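Local coordinates for Alpha/beta hydrolase fold protein (Nakamurella multipartita, PDB 4Y7D) that probably acts as a hydrolase of the alpha/beta hydrolase superfamily, with its natural substrate not established, at residues L170-T174 with T203-A207; A177-L181 with A249-V253; R189-I193 with W282-D286. One frame throughout, in Å; residues are numbered along the deposited sequence.

Contact 1: residues L170-T174 with T203-A207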
ATOM      1  N   LEU A 170     -13.755  -0.235  15.770  1.00 28.55           N
ATOM      2  CA  LEU A 170     -13.035   0.304  14.616  1.00 27.83           C
ATOM      3  C   LEU A 170     -12.678  -0.812  13.624  1.00 26.33           C
ATOM      4  O   LEU A 170     -12.820  -0.636  12.397  1.00 26.26           O
ATOM      5  CB  LEU A 170     -11.791   1.082  15.027  1.00 26.78           C
ATOM      6  CG  LEU A 170     -11.129   1.830  13.852  1.00 26.24           C
ATOM      7  CD1 LEU A 170     -12.090   2.691  13.023  1.00 27.18           C
ATOM      8  CD2 LEU A 170     -10.008   2.740  14.327  1.00 26.89           C
ATOM      9  N   VAL A 171     -12.214  -1.951  14.149  1.00 26.18           N
ATOM     10  CA  VAL A 171     -11.880  -3.114  13.313  1.00 25.87           C
ATOM     11  C   VAL A 171     -13.135  -3.558  12.494  1.00 26.10           C
ATOM     12  O   VAL A 171     -13.071  -3.738  11.281  1.00 26.00           O
ATOM     13  CB  VAL A 171     -11.311  -4.262  14.184  1.00 26.18           C
ATOM     14  CG1 VAL A 171     -11.270  -5.568  13.415  1.00 26.27           C
ATOM     15  CG2 VAL A 171      -9.931  -3.901  14.700  1.00 25.48           C
ATOM     16  N   SER A 172     -14.264  -3.670  13.157  1.00 26.80           N
ATOM     17  CA  SER A 172     -15.510  -4.029  12.519  1.00 28.01           C
ATOM     18  C   SER A 172     -15.911  -3.056  11.403  1.00 28.31           C
ATOM     19  O   SER A 172     -16.258  -3.481  10.315  1.00 27.63           O
ATOM     20  CB  SER A 172     -16.609  -4.141  13.557  1.00 29.95           C
ATOM     21  OG  SER A 172     -17.828  -4.578  12.974  1.00 31.09           O
ATOM     22  N   ALA A 173     -15.854  -1.766  11.684  1.00 27.93           N
ATOM     23  CA  ALA A 173     -16.171  -0.757  10.709  1.00 28.12           C
ATOM     24  C   ALA A 173     -15.271  -0.826   9.497  1.00 27.34           C
ATOM     25  O   ALA A 173     -15.730  -0.680   8.355  1.00 27.89           O
ATOM     26  CB  ALA A 173     -16.074   0.617  11.350  1.00 29.43           C
ATOM     27  N   THR A 174     -13.985  -1.079   9.737  1.00 26.48           N
ATOM     28  CA  THR A 174     -12.993  -1.136   8.674  1.00 26.06           C
ATOM     29  C   THR A 174     -13.194  -2.393   7.785  1.00 24.65           C
ATOM     30  O   THR A 174     -13.202  -2.301   6.561  1.00 24.03           O
ATOM     31  CB  THR A 174     -11.561  -1.101   9.264  1.00 26.44           C
ATOM     32  OG1 THR A 174     -11.404   0.096  10.069  1.00 27.27           O
ATOM     33  CG2 THR A 174     -10.536  -1.121   8.139  1.00 25.90           C
ATOM     34  N   THR A 203      -4.773  -3.444  11.523  1.00 21.90           N
ATOM     35  CA  THR A 203      -6.056  -2.908  11.115  1.00 22.59           C
ATOM     36  C   THR A 203      -6.316  -1.505  11.689  1.00 22.71           C
ATOM     37  O   THR A 203      -6.825  -0.625  10.991  1.00 22.66           O
ATOM     38  CB  THR A 203      -7.211  -3.876  11.472  1.00 23.36           C
ATOM     39  OG1 THR A 203      -6.939  -5.171  10.927  1.00 23.58           O
ATOM     40  CG2 THR A 203      -8.548  -3.368  10.910  1.00 23.73           C
ATOM     41  N   LEU A 204      -6.001  -1.329  12.967  1.00 23.53           N
ATOM     42  CA  LEU A 204      -6.192  -0.047  13.629  1.00 24.35           C
ATOM     43  C   LEU A 204      -5.311   1.036  13.016  1.00 24.22           C
ATOM     44  O   LEU A 204      -5.787   2.176  12.737  1.00 24.49           O
ATOM     45  CB  LEU A 204      -5.921  -0.194  15.135  1.00 25.64           C
ATOM     46  CG  LEU A 204      -6.839  -1.136  15.900  1.00 26.44           C
ATOM     47  CD1 LEU A 204      -6.319  -1.346  17.314  1.00 27.56           C
ATOM     48  CD2 LEU A 204      -8.268  -0.632  15.936  1.00 27.70           C
ATOM     49  N   GLU A 205      -4.061   0.685  12.734  1.00 23.50           N
ATOM     50  CA  GLU A 205      -3.150   1.663  12.123  1.00 23.59           C
ATOM     51  C   GLU A 205      -3.626   2.102  10.745  1.00 22.93           C
ATOM     52  O   GLU A 205      -3.599   3.292  10.436  1.00 22.43           O
ATOM     53  CB  GLU A 205      -1.734   1.129  12.121  1.00 24.58           C
ATOM     54  CG  GLU A 205      -1.199   1.142  13.541  1.00 26.93           C
ATOM     55  CD  GLU A 205       0.212   0.613  13.715  1.00 28.95           C
ATOM     56  OE1 GLU A 205       0.820   0.250  12.708  1.00 28.44           O
ATOM     57  OE2 GLU A 205       0.684   0.540  14.887  1.00 29.56           O
ATOM     58  N   LEU A 206      -4.063   1.140   9.922  1.00 22.60           N
ATOM     59  CA  LEU A 206      -4.522   1.456   8.577  1.00 21.68           C
ATOM     60  C   LEU A 206      -5.847   2.202   8.603  1.00 23.15           C
ATOM     61  O   LEU A 206      -6.047   3.129   7.760  1.00 23.23           O
ATOM     62  CB  LEU A 206      -4.596   0.195   7.700  1.00 22.62           C
ATOM     63  CG  LEU A 206      -3.296  -0.092   6.938  1.00 22.57           C
ATOM     64  CD1 LEU A 206      -3.080   1.046   5.944  1.00 23.44           C
ATOM     65  CD2 LEU A 206      -2.077  -0.238   7.816  1.00 22.85           C
ATOM     66  N   ALA A 207      -6.715   1.862   9.561  1.00 23.00           N
ATOM     67  CA  ALA A 207      -8.002   2.609   9.698  1.00 23.09           C
ATOM     68  C   ALA A 207      -7.791   4.109   9.948  1.00 23.75           C
ATOM     69  O   ALA A 207      -8.440   4.979   9.329  1.00 24.78           O
ATOM     70  CB  ALA A 207      -8.855   1.982  10.791  1.00 23.96           C
TER
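A207 presents its methyl group to helix 167-177 and meets two neighbours there: L170 CD2 lies 3.8 Å from A207 CB, and T174 OG1 comes within 3.3 Å of the same carbon. One turn back, the CD2 branch of L204 reaches across to V171 CG2, 3.9 Å away, and also rests on CB of L170. T203 completes the first shell. Its methyl CG2 stands 4.1 Å from both V171 CG2 and T174 CG2, the two threonine side chains sliding past each other in opposite directions.

The next layer sets these surfaces. T174 holds OG1 beside its own backbone N (chi1 -57°), which brings the hydroxyl back to its own helix, where it donates to L170 O at 2.8 Å from above the carbonyl plane. T174 N binds that oxygen from the opposite face, so two bonds grip it. T203 likewise turns its hydroxyl to K199 O and leaves the methyl for packing. The short helical segments cross at 66° with their axes 9.5 Å apart. Beyond them, I193 and M194 of helix 183-194 cover V171, while L159 and A163 of helix 153-165 back L170.

No hydrogen bond spans the interface: both threonines spend their hydroxyls within their own helices, and the two helices are joined by branched side chains and methyls in van der Waals contact, the T174 hydroxyl oxygen among them.

Contact 2: residues A177-L181 with A249-V253; sequences AEGHL and ADSDV. With NA (sodium ion), chain D.
S251 sets OG between its own backbone N and carbonyl carbon (chi1 63°), which turns the hydroxyl toward the A177-G179 backbone and leaves CB to meet H180. The histidine, its CG beside the backbone N at chi1 -69°, folds its imidazole over that carbon: S251 CB sits 3.5 Å from the ring centroid, a CH-pi contact over one face. A water at the ring edge, in its plane, donates to D250 O and is only weakly bonded to NE2.

Beneath the side chains the two loops form a single beta bridge between G179 and D250. H180 N donates to A249 O at 2.8 Å, in the carbonyl plane, whereas the bond from S251 N to E178 O is straight but weak at 3.4 Å. The loop 249-253 follows strand 242-247, the place in the alpha/beta hydrolase fold where the acid of the catalytic triad usually lies. Consistent with that role, D250 OD2 is hydrogen-bonded to H278 ND1. D250 OD1 is held in turn by its own loop, accepting from D252 N at 2.8 Å in an Asx turn and from V253 N at 3.0 Å, the latter from above the carboxylate plane.

E178, bent at chi2, runs alongside D252 in the same direction, with the carboxylate planes 61° apart. E178 OE1 and D252 OD2 approach to 2.5 Å, so one of the two acids probably holds a proton. On the 177-181 loop, G179 O binds the sodium ion at 2.3 Å, together with A176 O and four waters; one of these waters also bonds to S251 OG and another to L181 O.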
ATOM      1  N   ALA A 177     -16.224  -1.792   5.650  1.00 27.30           N
ATOM      2  CA  ALA A 177     -16.011  -0.808   4.626  1.00 28.00           C
ATOM      3  C   ALA A 177     -15.160  -1.338   3.485  1.00 27.20           C
ATOM      4  O   ALA A 177     -15.257  -0.834   2.373  1.00 28.94           O
ATOM      5  CB  ALA A 177     -15.323   0.427   5.208  1.00 28.10           C
ATOM      6  N   GLU A 178     -14.265  -2.278   3.767  1.00 25.36           N
ATOM      7  CA  GLU A 178     -13.241  -2.652   2.787  1.00 25.16           C
ATOM      8  C   GLU A 178     -13.536  -3.924   2.027  1.00 24.29           C
ATOM      9  O   GLU A 178     -12.676  -4.414   1.259  1.00 23.66           O
ATOM     10  CB  GLU A 178     -11.875  -2.718   3.477  1.00 24.85           C
ATOM     11  CG  GLU A 178     -11.430  -1.350   3.969  1.00 25.57           C
ATOM     12  CD  GLU A 178     -11.287  -0.378   2.818  1.00 28.34           C
ATOM     13  OE1 GLU A 178     -10.511  -0.660   1.889  1.00 27.82           O
ATOM     14  OE2 GLU A 178     -11.918   0.703   2.871  1.00 32.87           O
ATOM     15  N   GLY A 179     -14.749  -4.447   2.229  1.00 25.43           N
ATOM     16  CA  GLY A 179     -15.176  -5.672   1.561  1.00 25.81           C
ATOM     17  C   GLY A 179     -16.662  -5.685   1.272  1.00 28.22           C
ATOM     18  O   GLY A 179     -17.426  -4.782   1.726  1.00 27.77           O
ATOM     19  N   HIS A 180     -17.051  -6.713   0.519  1.00 26.96           N
ATOM     20  CA  HIS A 180     -18.454  -6.991   0.192  1.00 30.09           C
ATOM     21  C   HIS A 180     -19.002  -8.135   1.029  1.00 31.24           C
ATOM     22  O   HIS A 180     -19.999  -8.753   0.640  1.00 32.41           O
ATOM     23  CB  HIS A 180     -18.549  -7.386  -1.283  1.00 30.12           C
ATOM     24  CG  HIS A 180     -18.264  -6.269  -2.236  1.00 31.29           C
ATOM     25  ND1 HIS A 180     -19.016  -5.111  -2.272  1.00 33.63           N
ATOM     26  CD2 HIS A 180     -17.356  -6.159  -3.231  1.00 31.81           C
ATOM     27  CE1 HIS A 180     -18.555  -4.320  -3.228  1.00 33.39           C
ATOM     28  NE2 HIS A 180     -17.559  -4.937  -3.833  1.00 33.84           N
ATOM     29  N   LEU A 181     -18.407  -8.399   2.188  1.00 30.69           N
ATOM     30  CA  LEU A 181     -18.822  -9.506   3.035  1.00 31.02           C
ATOM     31  C   LEU A 181     -20.186  -9.304   3.688  1.00 32.17           C
ATOM     32  O   LEU A 181     -20.599  -8.175   3.972  1.00 31.91           O
ATOM     33  CB  LEU A 181     -17.784  -9.756   4.136  1.00 30.15           C
ATOM     34  CG  LEU A 181     -16.342 -10.115   3.742  1.00 29.44           C
ATOM     35  CD1 LEU A 181     -15.499 -10.274   4.969  1.00 29.60           C
ATOM     36  CD2 LEU A 181     -16.276 -11.406   2.936  1.00 28.95           C
ATOM     37  N   ALA A 249     -13.347 -10.493  -2.101  1.00 22.07           N
ATOM     38  CA  ALA A 249     -14.428  -9.629  -1.644  1.00 22.29           C
ATOM     39  C   ALA A 249     -13.997  -8.156  -1.527  1.00 21.79           C
ATOM     40  O   ALA A 249     -14.735  -7.373  -0.951  1.00 22.19           O
ATOM     41  CB  ALA A 249     -14.930 -10.102  -0.322  1.00 23.38           C
ATOM     42  N   ASP A 250     -12.895  -7.778  -2.159  1.00 20.51           N
ATOM     43  CA  ASP A 250     -12.345  -6.422  -2.036  1.00 20.81           C
ATOM     44  C   ASP A 250     -13.338  -5.462  -2.687  1.00 21.66           C
ATOM     45  O   ASP A 250     -13.644  -5.608  -3.883  1.00 22.09           O
ATOM     46  CB  ASP A 250     -11.011  -6.359  -2.765  1.00 19.89           C
ATOM     47  CG  ASP A 250     -10.191  -5.155  -2.433  1.00 20.02           C
ATOM     48  OD1 ASP A 250     -10.721  -4.049  -2.165  1.00 20.68           O
ATOM     49  OD2 ASP A 250      -8.958  -5.326  -2.462  1.00 19.72           O
ATOM     50  N   SER A 251     -13.793  -4.466  -1.923  1.00 22.33           N
ATOM     51  CA  SER A 251     -14.714  -3.467  -2.451  1.00 23.94           C
ATOM     52  C   SER A 251     -14.010  -2.131  -2.717  1.00 23.96           C
ATOM     53  O   SER A 251     -14.669  -1.160  -3.095  1.00 24.05           O
ATOM     54  CB  SER A 251     -15.832  -3.239  -1.438  1.00 24.43           C
ATOM     55  OG  SER A 251     -15.294  -2.709  -0.230  1.00 25.14           O
ATOM     56  N   ASP A 252     -12.717  -2.079  -2.488  1.00 22.46           N
ATOM     57  CA  ASP A 252     -11.957  -0.839  -2.595  1.00 23.65           C
ATOM     58  C   ASP A 252     -11.209  -0.817  -3.947  1.00 23.18           C
ATOM     59  O   ASP A 252     -11.430   0.074  -4.791  1.00 23.15           O
ATOM     60  CB  ASP A 252     -10.981  -0.806  -1.408  1.00 24.68           C
ATOM     61  CG  ASP A 252     -10.371   0.573  -1.171  1.00 27.96           C
ATOM     62  OD1 ASP A 252     -10.119   1.251  -2.179  1.00 30.41           O
ATOM     63  OD2 ASP A 252     -10.122   0.945   0.015  1.00 26.26           O
ATOM     64  N   VAL A 253     -10.361  -1.822  -4.180  1.00 21.33           N
ATOM     65  CA  VAL A 253      -9.732  -2.010  -5.492  1.00 20.36           C
ATOM     66  C   VAL A 253     -10.253  -3.322  -6.052  1.00 20.60           C
ATOM     67  O   VAL A 253      -9.957  -4.421  -5.507  1.00 21.79           O
ATOM     68  CB  VAL A 253      -8.194  -2.006  -5.384  1.00 19.29           C
ATOM     69  CG1 VAL A 253      -7.527  -2.372  -6.713  1.00 19.39           C
ATOM     70  CG2 VAL A 253      -7.731  -0.639  -4.912  1.00 20.70           C
TER
HETATM   71 NA    NA D 502     -19.165  -3.813   2.921  1.00 33.83          NA
HETATM   72  O   HOH W   1     -14.276   0.157  -0.112  1.00 36.90           O
HETATM   73  O   HOH W   2     -15.006  -4.301  -5.847  1.00 30.55           O
HETATM   74  O   HOH W   3     -19.415  -5.815   4.500  1.00 36.08           O
HETATM   75  O   HOH W   4     -18.131  -1.949   1.248  1.00 45.65           O
HETATM   76  O   HOH W   5     -21.075  -4.437   1.535  1.00 39.14           O
HETATM   77  O   HOH W   6     -20.695  -2.694   4.443  1.00 43.76           O

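Contact 3: residues R189-I193 with W282-D286; sequences RVAQI and WVHPD
R189 lays its guanidinium against P285, whose CD lies over one face of the flat group, 3.5 Å from NH2. The bend at chi2 (72°) sets R189 CD 3.6 Å from V283 O, and a second at chi3 (71°) turns the guanidinium over to P285. Its two amino groups have different duties: NH1 bonds to A275 O, while NH2 donates to Q192 OE1 at 2.9 Å, one helical turn along, with the bond tilted from both planes. A leucine here would probably leave A275 O without this donor and Q192 OE1 with only the bridging water of the two donors described, so that the amide is less firmly fixed over P285.

Helix 183-194 belongs to the helical cap inserted between strands 124-130 and 242-247, whereas 282-286 follows the last strand of the central sheet, so the contact fastens cap to core. V283 carries the apolar share. Its CB meets I193 CD1 at 3.9 Å, while its carbonyl oxygen takes part in a polar link: a water donates to V283 O at 2.8 Å and to Q192 OE1 at 2.9 Å, giving the amide oxygen a second donor.

P285 CD also stands 3.4 Å from Q192 OE1. The same proline carbon lies over a face of the neighbouring H284 ring, whose orientation is set at both nitrogens: ND1 accepts from D286 N at 3.0 Å, and NE2 is hydrogen-bonded to D274 O, a pattern consistent with a neutral imidazole protonated at NE2.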
ATOM      1  N   ARG A 189     -14.492 -12.443  10.632  1.00 28.62           N
ATOM      2  CA  ARG A 189     -13.191 -11.850  10.354  1.00 27.05           C
ATOM      3  C   ARG A 189     -12.739 -11.004  11.526  1.00 27.17           C
ATOM      4  O   ARG A 189     -11.613 -11.094  11.945  1.00 26.11           O
ATOM      5  CB  ARG A 189     -13.200 -11.043   9.045  1.00 26.59           C
ATOM      6  CG  ARG A 189     -11.811 -10.512   8.672  1.00 25.42           C
ATOM      7  CD  ARG A 189     -10.822 -11.589   8.179  1.00 24.85           C
ATOM      8  NE  ARG A 189     -11.263 -12.031   6.863  1.00 24.83           N
ATOM      9  CZ  ARG A 189     -11.994 -13.098   6.622  1.00 25.77           C
ATOM     10  NH1 ARG A 189     -12.417 -13.312   5.406  1.00 26.22           N
ATOM     11  NH2 ARG A 189     -12.276 -13.975   7.584  1.00 27.35           N
ATOM     12  N   VAL A 190     -13.671 -10.229  12.098  1.00 28.18           N
ATOM     13  CA  VAL A 190     -13.384  -9.391  13.243  1.00 28.90           C
ATOM     14  C   VAL A 190     -12.890 -10.245  14.425  1.00 29.16           C
ATOM     15  O   VAL A 190     -11.908  -9.891  15.078  1.00 28.62           O
ATOM     16  CB  VAL A 190     -14.611  -8.507  13.596  1.00 29.69           C
ATOM     17  CG1 VAL A 190     -14.421  -7.821  14.944  1.00 31.57           C
ATOM     18  CG2 VAL A 190     -14.883  -7.499  12.507  1.00 29.76           C
ATOM     19  N   ALA A 191     -13.550 -11.367  14.694  1.00 30.58           N
ATOM     20  CA  ALA A 191     -13.164 -12.220  15.837  1.00 31.91           C
ATOM     21  C   ALA A 191     -11.754 -12.792  15.651  1.00 31.33           C
ATOM     22  O   ALA A 191     -10.960 -12.817  16.594  1.00 32.38           O
ATOM     23  CB  ALA A 191     -14.180 -13.326  16.040  1.00 33.29           C
ATOM     24  N   GLN A 192     -11.426 -13.174  14.409  1.00 30.44           N
ATOM     25  CA  GLN A 192     -10.070 -13.597  14.055  1.00 29.43           C
ATOM     26  C   GLN A 192      -9.032 -12.505  14.361  1.00 28.57           C
ATOM     27  O   GLN A 192      -7.989 -12.759  14.944  1.00 28.33           O
ATOM     28  CB  GLN A 192     -10.012 -13.964  12.567  1.00 28.61           C
ATOM     29  CG  GLN A 192     -10.765 -15.270  12.287  1.00 28.91           C
ATOM     30  CD  GLN A 192     -11.122 -15.416  10.823  1.00 27.76           C
ATOM     31  OE1 GLN A 192     -10.758 -14.561   9.983  1.00 26.67           O
ATOM     32  NE2 GLN A 192     -11.868 -16.459  10.512  1.00 28.34           N
ATOM     33  N   ILE A 193      -9.342 -11.279  13.971  1.00 27.23           N
ATOM     34  CA  ILE A 193      -8.448 -10.187  14.132  1.00 26.24           C
ATOM     35  C   ILE A 193      -8.254  -9.848  15.601  1.00 27.59           C
ATOM     36  O   ILE A 193      -7.149  -9.616  16.036  1.00 26.62           O
ATOM     37  CB  ILE A 193      -8.968  -8.973  13.354  1.00 26.07           C
ATOM     38  CG1 ILE A 193      -8.854  -9.266  11.856  1.00 25.18           C
ATOM     39  CG2 ILE A 193      -8.189  -7.697  13.740  1.00 26.06           C
ATOM     40  CD1 ILE A 193      -9.488  -8.218  10.961  1.00 24.25           C
ATOM     41  N   TRP A 282      -2.813  -9.001   4.905  1.00 19.04           N
ATOM     42  CA  TRP A 282      -2.414  -8.928   6.288  1.00 20.25           C
ATOM     43  C   TRP A 282      -3.369  -9.553   7.274  1.00 20.74           C
ATOM     44  O   TRP A 282      -2.906 -10.022   8.324  1.00 22.86           O
ATOM     45  CB  TRP A 282      -2.125  -7.485   6.734  1.00 20.03           C
ATOM     46  CG  TRP A 282      -0.929  -6.884   6.014  1.00 19.34           C
ATOM     47  CD1 TRP A 282       0.392  -6.901   6.426  1.00 19.44           C
ATOM     48  CD2 TRP A 282      -0.943  -6.184   4.763  1.00 18.57           C
ATOM     49  NE1 TRP A 282       1.180  -6.242   5.523  1.00 19.72           N
ATOM     50  CE2 TRP A 282       0.396  -5.787   4.491  1.00 18.63           C
ATOM     51  CE3 TRP A 282      -1.956  -5.825   3.857  1.00 18.69           C
ATOM     52  CZ2 TRP A 282       0.745  -5.127   3.343  1.00 18.08           C
ATOM     53  CZ3 TRP A 282      -1.602  -5.138   2.710  1.00 19.07           C
ATOM     54  CH2 TRP A 282      -0.251  -4.787   2.474  1.00 18.42           C
ATOM     55  N   VAL A 283      -4.657  -9.558   6.992  1.00 20.61           N
ATOM     56  CA  VAL A 283      -5.630  -9.982   8.001  1.00 21.58           C
ATOM     57  C   VAL A 283      -6.475 -11.226   7.675  1.00 21.63           C
ATOM     58  O   VAL A 283      -7.211 -11.704   8.535  1.00 22.18           O
ATOM     59  CB  VAL A 283      -6.553  -8.813   8.437  1.00 21.48           C
ATOM     60  CG1 VAL A 283      -5.703  -7.606   8.832  1.00 21.69           C
ATOM     61  CG2 VAL A 283      -7.613  -8.488   7.384  1.00 22.12           C
ATOM     62  N   HIS A 284      -6.368 -11.765   6.463  1.00 21.11           N
ATOM     63  CA  HIS A 284      -7.201 -12.926   6.063  1.00 21.38           C
ATOM     64  C   HIS A 284      -6.659 -14.147   6.795  1.00 22.44           C
ATOM     65  O   HIS A 284      -5.436 -14.248   7.015  1.00 22.56           O
ATOM     66  CB  HIS A 284      -7.146 -13.077   4.549  1.00 20.70           C
ATOM     67  CG  HIS A 284      -8.012 -14.158   3.997  1.00 22.26           C
ATOM     68  ND1 HIS A 284      -7.661 -15.488   4.060  1.00 23.29           N
ATOM     69  CD2 HIS A 284      -9.224 -14.126   3.393  1.00 22.35           C
ATOM     70  CE1 HIS A 284      -8.609 -16.231   3.523  1.00 23.01           C
ATOM     71  NE2 HIS A 284      -9.564 -15.428   3.106  1.00 23.87           N
ATOM     72  N   PRO A 285      -7.529 -15.095   7.176  1.00 23.95           N
ATOM     73  CA  PRO A 285      -7.033 -16.239   7.972  1.00 24.53           C
ATOM     74  C   PRO A 285      -6.039 -17.139   7.270  1.00 25.71           C
ATOM     75  O   PRO A 285      -5.339 -17.837   7.924  1.00 26.41           O
ATOM     76  CB  PRO A 285      -8.312 -17.028   8.302  1.00 25.83           C
ATOM     77  CG  PRO A 285      -9.345 -16.528   7.320  1.00 25.72           C
ATOM     78  CD  PRO A 285      -8.997 -15.083   7.111  1.00 24.48           C
ATOM     79  N   ASP A 286      -6.000 -17.127   5.946  1.00 26.75           N
ATOM     80  CA  ASP A 286      -5.049 -17.922   5.153  1.00 27.87           C
ATOM     81  C   ASP A 286      -3.921 -17.081   4.543  1.00 25.50           C
ATOM     82  O   ASP A 286      -3.253 -17.538   3.569  1.00 24.26           O
ATOM     83  CB  ASP A 286      -5.820 -18.636   4.038  1.00 28.73           C
ATOM     84  CG  ASP A 286      -6.962 -19.492   4.594  1.00 32.30           C
ATOM     85  OD1 ASP A 286      -6.838 -20.032   5.697  1.00 33.89           O
ATOM     86  OD2 ASP A 286      -8.004 -19.550   3.958  1.00 33.91           O
TER
HETATM   87  O   HOH W   7      -7.930 -13.885  10.107  1.00 26.28           O

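In the fold
Contact 1 stays within the helical cap, whereas contacts 2 and 3 tie that cap to the loop after strand 242-247 and the short helix 280-283 after strand 269-273. Contacts 1 and 3 are largely buried and touch each other: S172 packs on V190, and T203 meets both I193 and V283, so helices 167-177, 183-194 and 197-209 form one packed group. Contact 2, about 13 Å from contact 1 between centres, continues directly from the end of helix 167-177 and is only partly buried. Chemistry follows place: apolar packing in contact 1, a mixed arginine, proline and water-bridged arrangement in contact 3, and backbone bonds, paired acids and a hydrated sodium ion in contact 2.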